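Local atomic coordinates of 2-C-methyl-D-erythritol 4-phosphate cytidylyltransferase (Thermus thermophilus HB8, PDB entry 2PX7), a protein that probably catalyses the formation of 4-diphosphocytidyl-2-C-methyl-D-erythritol from CTP and 2-C-methyl-D-erythritol 4-phosphate, a step of isoprenoid biosynthesis by the DXP pathway. Residues M24-G34 with L100-V114; A65-E77 with G81-R93. All blocks are in the same frame, centred on the assembly; numbering follows the deposited sequence.

Contact 1 (M24-G34 with L100-V114); sequences MEVSVLIPAAG and LLEAASLPLVLVHDV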
loop_
_atom_site.group_PDB
_atom_site.type_symbol
_atom_site.label_atom_id
_atom_site.label_comp_id
_atom_site.label_asym_id
_atom_site.label_seq_id
_atom_site.Cartn_x
_atom_site.Cartn_y
_atom_site.Cartn_z
ATOM N N MET A 24 -7.527 -14.872 27.837
ATOM C CA MET A 24 -6.065 -14.534 27.710
ATOM C C MET A 24 -5.789 -13.153 27.083
ATOM O O MET A 24 -4.734 -12.563 27.337
ATOM C CB MET A 24 -5.303 -15.614 26.938
ATOM C CG MET A 24 -3.788 -15.555 27.152
ATOM S SD MET A 24 -2.791 -15.755 25.652
ATOM C CE MET A 24 -3.033 -14.164 24.846
ATOM N N GLU A 25 -6.703 -12.665 26.240
ATOM C CA GLU A 25 -6.759 -11.233 25.901
ATOM C C GLU A 25 -8.028 -10.561 26.461
ATOM O O GLU A 25 -8.142 -10.479 27.685
ATOM C CB GLU A 25 -6.552 -10.981 24.403
ATOM C CG GLU A 25 -5.092 -10.976 23.956
ATOM C CD GLU A 25 -4.928 -10.607 22.489
ATOM O OE1 GLU A 25 -5.795 -10.960 21.664
ATOM O OE2 GLU A 25 -3.923 -9.976 22.145
ATOM N N VAL A 26 -8.939 -10.061 25.594
ATOM C CA VAL A 26 -10.173 -9.227 25.971
ATOM C C VAL A 26 -11.345 -9.028 24.882
ATOM O O VAL A 26 -11.816 -10.018 24.359
ATOM C CB VAL A 26 -9.837 -7.952 26.842
ATOM C CG1 VAL A 26 -9.893 -8.288 28.321
ATOM C CG2 VAL A 26 -8.472 -7.374 26.541
ATOM N N SER A 27 -11.835 -7.827 24.540
ATOM C CA SER A 27 -13.071 -7.730 23.657
ATOM C C SER A 27 -12.993 -7.313 22.124
ATOM O O SER A 27 -12.766 -6.158 21.795
ATOM C CB SER A 27 -14.122 -6.883 24.377
ATOM O OG SER A 27 -15.446 -7.250 24.047
ATOM N N VAL A 28 -13.237 -8.241 21.197
ATOM C CA VAL A 28 -12.976 -8.000 19.762
ATOM C C VAL A 28 -14.257 -7.789 18.935
ATOM O O VAL A 28 -15.150 -8.642 18.939
ATOM C CB VAL A 28 -12.128 -9.160 19.126
ATOM C CG1 VAL A 28 -11.954 -8.953 17.651
ATOM C CG2 VAL A 28 -10.760 -9.298 19.811
ATOM N N LEU A 29 -14.344 -6.661 18.224
ATOM C CA LEU A 29 -15.529 -6.364 17.401
ATOM C C LEU A 29 -15.195 -6.450 15.932
ATOM O O LEU A 29 -14.286 -5.764 15.470
ATOM C CB LEU A 29 -16.128 -4.983 17.733
ATOM C CG LEU A 29 -16.166 -4.570 19.213
ATOM C CD1 LEU A 29 -16.816 -3.181 19.377
ATOM C CD2 LEU A 29 -16.919 -5.616 20.033
ATOM N N ILE A 30 -15.934 -7.295 15.213
ATOM C CA ILE A 30 -15.761 -7.510 13.778
ATOM C C ILE A 30 -17.001 -7.043 12.978
ATOM O O ILE A 30 -17.915 -7.840 12.726
ATOM C CB ILE A 30 -15.444 -9.022 13.458
ATOM C CG1 ILE A 30 -14.321 -9.601 14.356
ATOM C CG2 ILE A 30 -15.246 -9.267 11.949
ATOM C CD1 ILE A 30 -12.896 -8.924 14.278
ATOM N N PRO A 31 -17.029 -5.758 12.557
ATOM C CA PRO A 31 -18.177 -5.242 11.784
ATOM C C PRO A 31 -18.175 -5.708 10.334
ATOM O O PRO A 31 -17.935 -4.909 9.447
ATOM C CB PRO A 31 -17.986 -3.718 11.852
ATOM C CG PRO A 31 -16.453 -3.540 11.953
ATOM C CD PRO A 31 -15.989 -4.722 12.779
ATOM N N ALA A 32 -18.451 -6.985 10.098
ATOM C CA ALA A 32 -18.402 -7.577 8.752
ATOM C C ALA A 32 -19.764 -7.645 8.036
ATOM O O ALA A 32 -20.198 -8.724 7.608
ATOM C CB ALA A 32 -17.795 -8.973 8.831
ATOM N N ALA A 33 -20.446 -6.520 7.880
ATOM C CA ALA A 33 -21.769 -6.595 7.253
ATOM C C ALA A 33 -21.842 -6.156 5.766
ATOM O O ALA A 33 -22.937 -6.076 5.171
ATOM C CB ALA A 33 -22.823 -5.924 8.124
ATOM N N GLY A 34 -20.677 -5.926 5.154
ATOM C CA GLY A 34 -20.601 -5.586 3.729
ATOM C C GLY A 34 -21.083 -6.723 2.856
ATOM O O GLY A 34 -20.838 -7.883 3.168
ATOM N N LEU A 100 -22.358 -3.920 17.763
ATOM C CA LEU A 100 -21.399 -4.787 18.440
ATOM C C LEU A 100 -20.967 -4.217 19.778
ATOM O O LEU A 100 -20.832 -4.945 20.752
ATOM C CB LEU A 100 -20.173 -5.033 17.546
ATOM C CG LEU A 100 -20.464 -5.806 16.258
ATOM C CD1 LEU A 100 -19.222 -5.827 15.383
ATOM C CD2 LEU A 100 -20.958 -7.230 16.567
ATOM N N LEU A 101 -20.747 -2.912 19.810
ATOM C CA LEU A 101 -20.247 -2.219 21.004
ATOM C C LEU A 101 -21.196 -2.328 22.201
ATOM O O LEU A 101 -20.758 -2.449 23.346
ATOM C CB LEU A 101 -20.018 -0.744 20.661
ATOM C CG LEU A 101 -19.179 0.172 21.546
ATOM C CD1 LEU A 101 -17.820 -0.463 21.929
ATOM C CD2 LEU A 101 -19.010 1.503 20.802
ATOM N N GLU A 102 -22.496 -2.279 21.921
ATOM C CA GLU A 102 -23.518 -2.408 22.955
ATOM C C GLU A 102 -23.436 -3.757 23.668
ATOM O O GLU A 102 -23.751 -3.848 24.857
ATOM C CB GLU A 102 -24.905 -2.219 22.339
ATOM C CG GLU A 102 -25.947 -1.737 23.332
ATOM C CD GLU A 102 -27.290 -1.496 22.668
ATOM O OE1 GLU A 102 -27.321 -0.739 21.666
ATOM O OE2 GLU A 102 -28.303 -2.064 23.156
ATOM N N ALA A 103 -22.984 -4.781 22.937
ATOM C CA ALA A 103 -22.851 -6.147 23.445
ATOM C C ALA A 103 -21.501 -6.448 24.097
ATOM O O ALA A 103 -21.361 -7.474 24.765
ATOM C CB ALA A 103 -23.123 -7.152 22.323
ATOM N N ALA A 104 -20.514 -5.560 23.908
ATOM C CA ALA A 104 -19.162 -5.762 24.450
ATOM C C ALA A 104 -19.191 -5.857 25.985
ATOM O O ALA A 104 -19.836 -5.045 26.630
ATOM C CB ALA A 104 -18.224 -4.632 23.985
ATOM N N SER A 105 -18.505 -6.850 26.564
ATOM C CA SER A 105 -18.559 -7.056 28.016
ATOM C C SER A 105 -17.295 -6.628 28.752
ATOM O O SER A 105 -17.316 -6.438 29.979
ATOM C CB SER A 105 -18.945 -8.508 28.365
ATOM O OG SER A 105 -17.957 -9.428 27.935
ATOM N N LEU A 106 -16.213 -6.421 28.000
ATOM C CA LEU A 106 -14.907 -6.111 28.581
ATOM C C LEU A 106 -14.520 -4.628 28.363
ATOM O O LEU A 106 -14.967 -4.013 27.395
ATOM C CB LEU A 106 -13.863 -7.090 28.023
ATOM C CG LEU A 106 -14.233 -8.557 28.333
ATOM C CD1 LEU A 106 -13.644 -9.515 27.327
ATOM C CD2 LEU A 106 -13.829 -8.956 29.765
ATOM N N PRO A 107 -13.729 -4.043 29.287
ATOM C CA PRO A 107 -13.413 -2.608 29.249
ATOM C C PRO A 107 -12.411 -2.162 28.183
ATOM O O PRO A 107 -12.083 -0.964 28.101
ATOM C CB PRO A 107 -12.845 -2.340 30.644
ATOM C CG PRO A 107 -12.227 -3.631 31.048
ATOM C CD PRO A 107 -13.128 -4.702 30.467
ATOM N N LEU A 108 -11.936 -3.119 27.382
ATOM C CA LEU A 108 -11.033 -2.829 26.273
ATOM C C LEU A 108 -11.564 -3.481 25.002
ATOM O O LEU A 108 -12.034 -4.615 25.040
ATOM C CB LEU A 108 -9.622 -3.329 26.605
ATOM C CG LEU A 108 -8.500 -2.564 25.909
ATOM C CD1 LEU A 108 -8.154 -1.299 26.645
ATOM C CD2 LEU A 108 -7.276 -3.448 25.796
ATOM N N VAL A 109 -11.526 -2.754 23.883
ATOM C CA VAL A 109 -12.017 -3.296 22.612
ATOM C C VAL A 109 -10.988 -3.208 21.505
ATOM O O VAL A 109 -10.246 -2.250 21.431
ATOM C CB VAL A 109 -13.328 -2.615 22.080
ATOM C CG1 VAL A 109 -14.513 -3.142 22.780
ATOM C CG2 VAL A 109 -13.263 -1.057 22.158
ATOM N N LEU A 110 -10.992 -4.209 20.628
ATOM C CA LEU A 110 -10.296 -4.127 19.347
ATOM C C LEU A 110 -11.338 -4.199 18.247
ATOM O O LEU A 110 -12.235 -5.048 18.283
ATOM C CB LEU A 110 -9.277 -5.252 19.195
ATOM C CG LEU A 110 -8.066 -5.242 20.146
ATOM C CD1 LEU A 110 -7.320 -6.566 20.064
ATOM C CD2 LEU A 110 -7.094 -4.067 19.855
ATOM N N VAL A 111 -11.256 -3.277 17.298
ATOM C CA VAL A 111 -12.186 -3.262 16.184
ATOM C C VAL A 111 -11.402 -3.557 14.900
ATOM O O VAL A 111 -10.415 -2.875 14.600
ATOM C CB VAL A 111 -12.888 -1.894 16.043
ATOM C CG1 VAL A 111 -14.060 -1.999 15.051
ATOM C CG2 VAL A 111 -13.355 -1.382 17.415
ATOM N N HIS A 112 -11.842 -4.564 14.154
ATOM C CA HIS A 112 -11.065 -5.045 13.029
ATOM C C HIS A 112 -11.880 -5.253 11.757
ATOM O O HIS A 112 -12.984 -5.770 11.807
ATOM C CB HIS A 112 -10.310 -6.331 13.404
ATOM C CG HIS A 112 -9.393 -6.816 12.327
ATOM N ND1 HIS A 112 -8.270 -6.117 11.936
ATOM C CD2 HIS A 112 -9.446 -7.915 11.537
ATOM C CE1 HIS A 112 -7.663 -6.774 10.963
ATOM N NE2 HIS A 112 -8.359 -7.867 10.699
ATOM N N ASP A 113 -11.318 -4.808 10.630
ATOM C CA ASP A 113 -11.877 -5.028 9.307
ATOM C C ASP A 113 -11.654 -6.458 8.904
ATOM O O ASP A 113 -10.514 -6.889 8.863
ATOM C CB ASP A 113 -11.128 -4.205 8.266
ATOM C CG ASP A 113 -11.385 -2.752 8.380
ATOM O OD1 ASP A 113 -12.293 -2.338 9.154
ATOM O OD2 ASP A 113 -10.654 -1.997 7.682
ATOM N N VAL A 114 -12.726 -7.174 8.566
ATOM C CA VAL A 114 -12.643 -8.576 8.141
ATOM C C VAL A 114 -11.913 -8.742 6.786
ATOM O O VAL A 114 -11.447 -9.832 6.456
ATOM C CB VAL A 114 -14.075 -9.252 8.128
ATOM C CG1 VAL A 114 -14.850 -8.889 6.863
ATOM C CG2 VAL A 114 -13.976 -10.765 8.285
#
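Leu29 bonds through its backbone to Leu110 and His112 of the parallel strand 108-111 and its end, and packs its side chain on Leu100 and Leu101 of a helix. Its N gives Leu110 O a nearly straight bond of 2.7 Å (174° at the hydrogen), and Leu29 O accepts His112 N, as Ser27 O accepts Leu110 N one step earlier. With CG anti to the carbonyl carbon (chi1 -40°), the leucine spreads its methyls on the face shared with Val109 and Val111: Leu29 CD1 reaches Leu101 CD1 at 3.9 Å, and Leu29 CD2 lies against Leu100 CB. Leu100 runs past it in the opposite sense, bringing its CD1 within 3.5 Å of Ile30 C. An alanine here would keep the backbone bonds but would probably open a gap between strand and helix, leaving Leu101 CD1 and Val109 CG1 without their apolar mate. On the face of Val28 and Leu110, Ile30 CD1 lies 3.8 Å from His112 CB. Packing stays close to the end, where Ala32 CB meets Val114 CG1 at 3.5 Å.

At the other, partly exposed end Ser27 N makes only a weak bond of 3.3 Å to Leu108 O, and the side chains of Val26 and Leu106 cross obliquely, although Leu106 CD1 still sits 3.4 Å from Val26 C. Glu67 binds Ser27 OG there and also takes the N-H of Ser105.

These are adjacent parallel strands in the middle of a Rossmann-like sheet: strand 67-72 borders strand 27-31 along its other edge, helix 175-188 packs on Leu101, Val109 and Val111, and helix 121-134 touches Leu108.

Contact 2 (A65-E77 with G81-R93); sequences AAEVLVALPPGAE and GLGAVFLEGGATR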
loop_
_atom_site.group_PDB
_atom_site.type_symbol
_atom_site.label_atom_id
_atom_site.label_comp_id
_atom_site.label_asym_id
_atom_site.label_seq_id
_atom_site.Cartn_x
_atom_site.Cartn_y
_atom_site.Cartn_z
ATOM N N ALA A 65 -8.483 -14.001 22.243
ATOM C CA ALA A 65 -9.357 -12.972 22.829
ATOM C C ALA A 65 -10.458 -13.580 23.679
ATOM O O ALA A 65 -11.026 -14.611 23.316
ATOM C CB ALA A 65 -9.960 -12.085 21.741
ATOM N N ALA A 66 -10.779 -12.921 24.789
ATOM C CA ALA A 66 -11.809 -13.417 25.704
ATOM C C ALA A 66 -13.215 -13.426 25.071
ATOM O O ALA A 66 -14.034 -14.282 25.389
ATOM C CB ALA A 66 -11.791 -12.632 27.025
ATOM N N GLU A 67 -13.471 -12.488 24.154
ATOM C CA GLU A 67 -14.791 -12.330 23.519
ATOM C C GLU A 67 -14.641 -11.784 22.090
ATOM O O GLU A 67 -13.987 -10.755 21.874
ATOM C CB GLU A 67 -15.650 -11.387 24.373
ATOM C CG GLU A 67 -17.031 -11.062 23.813
ATOM C CD GLU A 67 -17.805 -10.089 24.702
ATOM O OE1 GLU A 67 -17.398 -8.910 24.828
ATOM O OE2 GLU A 67 -18.842 -10.507 25.265
ATOM N N VAL A 68 -15.207 -12.498 21.121
ATOM C CA VAL A 68 -15.260 -12.043 19.734
ATOM C C VAL A 68 -16.736 -11.855 19.342
ATOM O O VAL A 68 -17.559 -12.771 19.489
ATOM C CB VAL A 68 -14.555 -13.011 18.752
ATOM C CG1 VAL A 68 -14.542 -12.436 17.328
ATOM C CG2 VAL A 68 -13.115 -13.346 19.216
ATOM N N LEU A 69 -17.056 -10.655 18.864
ATOM C CA LEU A 69 -18.414 -10.310 18.439
ATOM C C LEU A 69 -18.376 -9.925 16.975
ATOM O O LEU A 69 -17.571 -9.083 16.565
ATOM C CB LEU A 69 -18.948 -9.153 19.284
ATOM C CG LEU A 69 -19.084 -9.398 20.793
ATOM C CD1 LEU A 69 -19.114 -8.095 21.553
ATOM C CD2 LEU A 69 -20.354 -10.204 21.114
ATOM N N VAL A 70 -19.239 -10.558 16.190
ATOM C CA VAL A 70 -19.233 -10.426 14.737
ATOM C C VAL A 70 -20.590 -9.939 14.241
ATOM O O VAL A 70 -21.635 -10.450 14.663
ATOM C CB VAL A 70 -18.901 -11.777 14.045
ATOM C CG1 VAL A 70 -18.894 -11.630 12.505
ATOM C CG2 VAL A 70 -17.562 -12.328 14.545
ATOM N N ALA A 71 -20.561 -8.962 13.338
ATOM C CA ALA A 71 -21.757 -8.461 12.685
ATOM C C ALA A 71 -21.842 -9.033 11.285
ATOM O O ALA A 71 -20.858 -8.991 10.536
ATOM C CB ALA A 71 -21.739 -6.949 12.628
ATOM N N LEU A 72 -23.006 -9.576 10.925
ATOM C CA LEU A 72 -23.203 -10.094 9.580
ATOM C C LEU A 72 -24.414 -9.444 8.910
ATOM O O LEU A 72 -25.328 -8.988 9.597
ATOM C CB LEU A 72 -23.356 -11.625 9.604
ATOM C CG LEU A 72 -22.120 -12.452 9.967
ATOM C CD1 LEU A 72 -22.483 -13.926 10.022
ATOM C CD2 LEU A 72 -20.962 -12.202 8.984
ATOM N N PRO A 73 -24.438 -9.410 7.564
ATOM C CA PRO A 73 -25.594 -8.758 6.955
ATOM C C PRO A 73 -26.882 -9.517 7.333
ATOM O O PRO A 73 -26.841 -10.739 7.474
ATOM C CB PRO A 73 -25.316 -8.856 5.450
ATOM C CG PRO A 73 -23.846 -9.197 5.328
ATOM C CD PRO A 73 -23.510 -9.969 6.563
ATOM N N PRO A 74 -28.007 -8.796 7.548
ATOM C CA PRO A 74 -29.258 -9.480 7.891
ATOM C C PRO A 74 -29.602 -10.557 6.853
ATOM O O PRO A 74 -29.438 -10.332 5.654
ATOM C CB PRO A 74 -30.289 -8.348 7.855
ATOM C CG PRO A 74 -29.496 -7.097 8.161
ATOM C CD PRO A 74 -28.182 -7.329 7.469
ATOM N N GLY A 75 -30.055 -11.720 7.312
ATOM C CA GLY A 75 -30.354 -12.831 6.404
ATOM C C GLY A 75 -29.216 -13.821 6.193
ATOM O O GLY A 75 -29.463 -14.985 5.877
ATOM N N ALA A 76 -27.971 -13.373 6.362
ATOM C CA ALA A 76 -26.802 -14.263 6.257
ATOM C C ALA A 76 -26.692 -15.134 7.496
ATOM O O ALA A 76 -26.750 -14.632 8.625
ATOM C CB ALA A 76 -25.524 -13.461 6.049
ATOM N N GLU A 77 -26.547 -16.441 7.283
ATOM C CA GLU A 77 -26.515 -17.408 8.379
ATOM C C GLU A 77 -25.125 -17.538 8.999
ATOM O O GLU A 77 -24.167 -17.866 8.302
ATOM C CB GLU A 77 -27.003 -18.786 7.906
ATOM C CG GLU A 77 -28.509 -18.999 8.019
ATOM C CD GLU A 77 -28.939 -19.489 9.396
ATOM O OE1 GLU A 77 -28.057 -19.846 10.221
ATOM O OE2 GLU A 77 -30.167 -19.530 9.651
ATOM N N GLY A 81 -20.106 -23.448 15.088
ATOM C CA GLY A 81 -18.982 -23.962 15.869
ATOM C C GLY A 81 -17.734 -23.109 15.962
ATOM O O GLY A 81 -16.690 -23.575 16.429
ATOM N N LEU A 82 -17.832 -21.858 15.520
ATOM C CA LEU A 82 -16.718 -20.924 15.629
ATOM C C LEU A 82 -16.778 -20.272 17.000
ATOM O O LEU A 82 -17.833 -20.247 17.634
ATOM C CB LEU A 82 -16.797 -19.876 14.520
ATOM C CG LEU A 82 -17.010 -20.391 13.094
ATOM C CD1 LEU A 82 -17.336 -19.229 12.170
ATOM C CD2 LEU A 82 -15.795 -21.169 12.580
ATOM N N GLY A 83 -15.654 -19.761 17.481
ATOM C CA GLY A 83 -15.655 -19.122 18.791
ATOM C C GLY A 83 -15.967 -17.644 18.647
ATOM O O GLY A 83 -15.034 -16.810 18.628
ATOM N N ALA A 84 -17.262 -17.329 18.514
ATOM C CA ALA A 84 -17.744 -15.957 18.319
ATOM C C ALA A 84 -19.257 -15.845 18.552
ATOM O O ALA A 84 -19.992 -16.807 18.357
ATOM C CB ALA A 84 -17.394 -15.454 16.915
ATOM N N VAL A 85 -19.705 -14.660 18.963
ATOM C CA VAL A 85 -21.137 -14.341 19.054
ATOM C C VAL A 85 -21.530 -13.439 17.874
ATOM O O VAL A 85 -20.816 -12.498 17.555
ATOM C CB VAL A 85 -21.489 -13.725 20.439
ATOM C CG1 VAL A 85 -22.907 -13.142 20.458
ATOM C CG2 VAL A 85 -21.315 -14.784 21.555
ATOM N N PHE A 86 -22.641 -13.762 17.213
ATOM C CA PHE A 86 -23.071 -13.080 15.987
ATOM C C PHE A 86 -24.326 -12.230 16.179
ATOM O O PHE A 86 -25.232 -12.610 16.919
ATOM C CB PHE A 86 -23.316 -14.096 14.871
ATOM C CG PHE A 86 -22.083 -14.849 14.456
ATOM C CD1 PHE A 86 -21.315 -14.405 13.384
ATOM C CD2 PHE A 86 -21.685 -15.996 15.142
ATOM C CE1 PHE A 86 -20.163 -15.092 13.000
ATOM C CE2 PHE A 86 -20.533 -16.703 14.766
ATOM C CZ PHE A 86 -19.767 -16.244 13.693
ATOM N N LEU A 87 -24.365 -11.078 15.513
ATOM C CA LEU A 87 -25.557 -10.231 15.468
ATOM C C LEU A 87 -25.712 -9.703 14.048
ATOM O O LEU A 87 -24.799 -9.848 13.226
ATOM C CB LEU A 87 -25.458 -9.030 16.422
ATOM C CG LEU A 87 -24.449 -8.731 17.530
ATOM C CD1 LEU A 87 -24.781 -7.382 18.146
ATOM C CD2 LEU A 87 -24.439 -9.790 18.633
ATOM N N GLU A 88 -26.859 -9.090 13.769
ATOM C CA GLU A 88 -27.111 -8.496 12.461
ATOM C C GLU A 88 -26.496 -7.106 12.424
ATOM O O GLU A 88 -26.715 -6.301 13.334
ATOM C CB GLU A 88 -28.611 -8.419 12.163
ATOM C CG GLU A 88 -29.326 -9.755 12.289
ATOM C CD GLU A 88 -30.780 -9.709 11.864
ATOM O OE1 GLU A 88 -31.486 -8.699 12.110
ATOM O OE2 GLU A 88 -31.213 -10.714 11.266
ATOM N N GLY A 89 -25.700 -6.846 11.394
ATOM C CA GLY A 89 -25.101 -5.529 11.198
ATOM C C GLY A 89 -26.058 -4.530 10.568
ATOM O O GLY A 89 -27.136 -4.902 10.056
ATOM N N GLY A 90 -25.669 -3.253 10.607
ATOM C CA GLY A 90 -26.432 -2.199 9.960
ATOM C C GLY A 90 -25.995 -1.980 8.534
ATOM O O GLY A 90 -25.218 -2.765 7.976
ATOM N N ALA A 91 -26.495 -0.897 7.936
ATOM C CA ALA A 91 -26.209 -0.573 6.534
ATOM C C ALA A 91 -24.765 -0.115 6.332
ATOM O O ALA A 91 -24.218 -0.253 5.234
ATOM C CB ALA A 91 -27.176 0.496 6.031
ATOM N N THR A 92 -24.156 0.427 7.390
ATOM C CA THR A 92 -22.766 0.893 7.334
ATOM C C THR A 92 -21.918 0.191 8.388
ATOM O O THR A 92 -22.442 -0.254 9.406
ATOM C CB THR A 92 -22.671 2.422 7.552
ATOM O OG1 THR A 92 -23.224 2.767 8.829
ATOM C CG2 THR A 92 -23.425 3.187 6.443
ATOM N N ARG A 93 -20.613 0.088 8.128
ATOM C CA ARG A 93 -19.638 -0.458 9.065
ATOM C C ARG A 93 -19.790 0.217 10.423
ATOM O O ARG A 93 -19.840 -0.446 11.447
ATOM C CB ARG A 93 -18.210 -0.295 8.509
ATOM C CG ARG A 93 -17.069 -0.831 9.393
ATOM C CD ARG A 93 -15.722 -0.154 8.982
ATOM N NE ARG A 93 -14.526 -0.673 9.668
ATOM C CZ ARG A 93 -14.079 -0.258 10.865
ATOM N NH1 ARG A 93 -14.744 0.674 11.551
ATOM N NH2 ARG A 93 -12.970 -0.776 11.388
HETATM O O HOH W 1 -30.004 -12.583 9.829
#
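Val70 and Phe86 stand side by side on one face of two parallel strands, the aromatic ring resting against the valine. Val70 CB is 3.6 Å from Phe86 CD1, and Leu72 CD1 comes equally near that ring carbon, crossing the phenylalanine at a slant. Phe86 CG is anti to its own carbonyl carbon, and this chi1 of -64° swings the ring toward the partner strand, where its CD1 and CE1 meet Val70 and Leu72. Ala84 CB extends the apolar row, 3.9 Å from Val70 CG2, while on the other face Leu69 CD2 touches Val85 CB.

Five backbone bonds fix this register. Val70 uses both its N and its O, toward Val85 O and Leu87 N, and Leu72 N likewise binds Leu87 O. The last rung, Gly89 N to Leu72 O at 2.8 Å, is straight at the hydrogen but approaches from above the carbonyl plane as the chain leaves the sheet. Gly89 CA lies 3.9 Å from Ala71 CB. Beyond it a water links the turn to the Glu88 carboxylate, accepting from Gly75 N at 2.7 Å and donating to Glu88 OE2 at 2.6 Å; Gly75 itself belongs to the type II turn Pro73-Ala76.

Farther out, helix 54-61 backs Val68 and Val70, whereas helix 93-103 packs against Leu69, Ala71 and Leu87 on the opposite face. Its Arg99 binds Glu88 O, and Thr92 caps its start through Ala95 N. Strand 85-88 is one edge of the chain's main sheet, with 67-72 next to it; the 3-2-1-4 strand order with helices on both faces is the Rossmann-like core expected of an IspD-family nucleotidyltransferase.

How the contacts relate
Contacts 1 and 2, centred 10 Å apart, are successive parts of one sheet, contact 2 being nested in the chain loop that contact 1 closes. Two probable hydrogen bonds join them, Val28 N to Glu67 O at 2.7 Å and Leu69 N to Val28 O at 2.8 Å. Helix 93-103 carries the chain from strand 85-88 to strand 108-111, crossing over the two strands between; at its start Arg93 NH2 makes a salt bridge with Asp113 OD1. Contact 1 comes nearer the predicted active site: the side chain of Val114 is about 5 Å from that of Lys44, a predicted transition-state stabiliser, and about 8 Å from that of Lys217, predicted to position MEP. Leu72 of contact 2 is about 8 Å from Lys44, side chain to side chain.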